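PDB 2O8R: polyphosphate kinase from Porphyromonas gingivalis, which catalyses the reversible transfer of the terminal phosphate of ATP to a growing polyphosphate chain. Local coordinates for the interface of chains A and B. Sequence-based numbering; all coordinates share one arbitrary frame. Chains: chain A/B, Polyphosphate kinase.

The interface of chains A and B. Residues chain A 362, 365-366, 392; chain B 362, 366.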
HETATM    1  N   MSE A 362     -19.229  -9.977  12.290  1.00 57.87           N
HETATM    2  CA  MSE A 362     -18.694  -9.942  13.650  1.00 70.33           C
HETATM    3  C   MSE A 362     -19.644 -10.557  14.666  1.00 64.08           C
HETATM    4  O   MSE A 362     -19.201 -11.249  15.582  1.00 72.30           O
HETATM    5  CB  MSE A 362     -18.341  -8.522  14.063  1.00 63.06           C
HETATM    6  CG  MSE A 362     -17.088  -7.988  13.415  1.00 73.88           C
HETATM    7 SE   MSE A 362     -16.727  -6.163  13.994  1.00 90.39          SE
HETATM    8  CE  MSE A 362     -17.864  -5.138  12.814  1.00111.26           C
ATOM      9  N   ALA A 365     -19.299 -14.138  14.316  1.00 62.23           N
ATOM     10  CA  ALA A 365     -17.998 -14.613  14.765  1.00 70.95           C
ATOM     11  C   ALA A 365     -18.085 -15.182  16.176  1.00 68.65           C
ATOM     12  O   ALA A 365     -17.647 -16.302  16.426  1.00 66.92           O
ATOM     13  CB  ALA A 365     -16.969 -13.502  14.696  1.00 59.39           C
ATOM     14  N   ILE A 366     -18.689 -14.422  17.083  1.00 72.99           N
ATOM     15  CA  ILE A 366     -18.751 -14.823  18.486  1.00 68.48           C
ATOM     16  C   ILE A 366     -20.070 -15.496  18.894  1.00 72.52           C
ATOM     17  O   ILE A 366     -20.322 -15.694  20.085  1.00 86.84           O
ATOM     18  CB  ILE A 366     -18.436 -13.642  19.433  1.00 58.92           C
ATOM     19  CG1 ILE A 366     -19.402 -12.483  19.200  1.00 51.87           C
ATOM     20  CG2 ILE A 366     -16.989 -13.188  19.260  1.00 57.01           C
ATOM     21  CD1 ILE A 366     -19.528 -11.556  20.396  1.00 57.34           C
ATOM     22  N   ALA A 392     -11.290 -13.897  12.974  1.00 62.85           N
ATOM     23  CA  ALA A 392     -11.894 -14.114  14.289  1.00 60.62           C
ATOM     24  C   ALA A 392     -12.785 -15.359  14.318  1.00 67.42           C
ATOM     25  O   ALA A 392     -12.714 -16.167  15.249  1.00 71.45           O
ATOM     26  CB  ALA A 392     -12.702 -12.879  14.717  1.00 53.62           C
TER
HETATM   27  N   MSE B 362      -8.688  -6.876  18.139  1.00 58.95           N
HETATM   28  CA  MSE B 362      -9.882  -7.532  17.611  1.00 63.04           C
HETATM   29  C   MSE B 362     -10.901  -7.887  18.676  1.00 58.07           C
HETATM   30  O   MSE B 362     -12.094  -7.667  18.477  1.00 62.97           O
HETATM   31  CB  MSE B 362      -9.560  -8.784  16.803  1.00 38.96           C
HETATM   32  CG  MSE B 362     -10.703  -9.103  15.834  1.00 91.85           C
HETATM   33 SE   MSE B 362     -10.939  -7.631  14.550  1.00113.67          SE
HETATM   34  CE  MSE B 362      -9.110  -7.735  13.858  1.00127.39           C
ATOM     35  N   ILE B 366     -14.897  -6.630  18.616  1.00 49.51           N
ATOM     36  CA  ILE B 366     -16.142  -7.384  18.814  1.00 46.69           C
ATOM     37  C   ILE B 366     -16.821  -7.178  20.179  1.00 57.57           C
ATOM     38  O   ILE B 366     -18.027  -7.395  20.307  1.00 71.82           O
ATOM     39  CB  ILE B 366     -15.957  -8.890  18.576  1.00 50.26           C
ATOM     40  CG1 ILE B 366     -14.947  -9.147  17.465  1.00 56.02           C
ATOM     41  CG2 ILE B 366     -17.268  -9.518  18.158  1.00 73.13           C
ATOM     42  CD1 ILE B 366     -14.739 -10.620  17.183  1.00 55.77           C
TER
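B:Ile366, at the end of helix 355-366, inserts its branched side chain between A:Met362, A:Ile366 and A:Ala392 of the other subunit. All belong to C-terminal domain 1, a phospholipase D-like domain of the PPK1 family. The end of this helix in chain B meets the corresponding helix end and helix 385-395 of chain A, and the two copies use the residues unequally: B:Ile366 buries 87 Å² here, far more than any other residue of the patch, against 31 Å² for A:Ile366. The patch is a small, apolar part of the A-B interface of the deposited assembly, which may correspond to a dimer in solution; its centre lies about 26 Å from A:His439, the predicted phosphohistidine. From CB the chain of B:Ile366 forks. The CG2 methyl lies 3.7 Å from the carbonyl O of A:Met362, a van der Waals contact with the backbone rather than with the selenium-bearing tip. The same methyl touches the CD1 tip of A:Ile366 at 3.8 Å, and that residue's CG1 and CG2 also lie close to it. On the other branch, CG1 serves mainly as a spacer. With chi2 at -179° CD1 is anti to CA, and this extension carries the tip to the CB of A:Ala392 on helix 385-395, 3.9 Å away. CD1 also passes 4.0 Å from CG2 of A:Ile366 and, more loosely, 4.4 Å from CB of A:Ala365. The two isoleucine side chains run antiparallel alongside each other, branch beside branch rather than tip to tip. In A:Ile366, just beyond helix 355-365, CG1 sits between the backbone N and the carbonyl carbon (chi1 58°); both branches can thus border the incoming CG2 methyl. Selenomethionine B:Met362, one helical turn before B:Ile366, adds a peripheral approach of its CG to the CB of A:Ala392 at 4.4 Å.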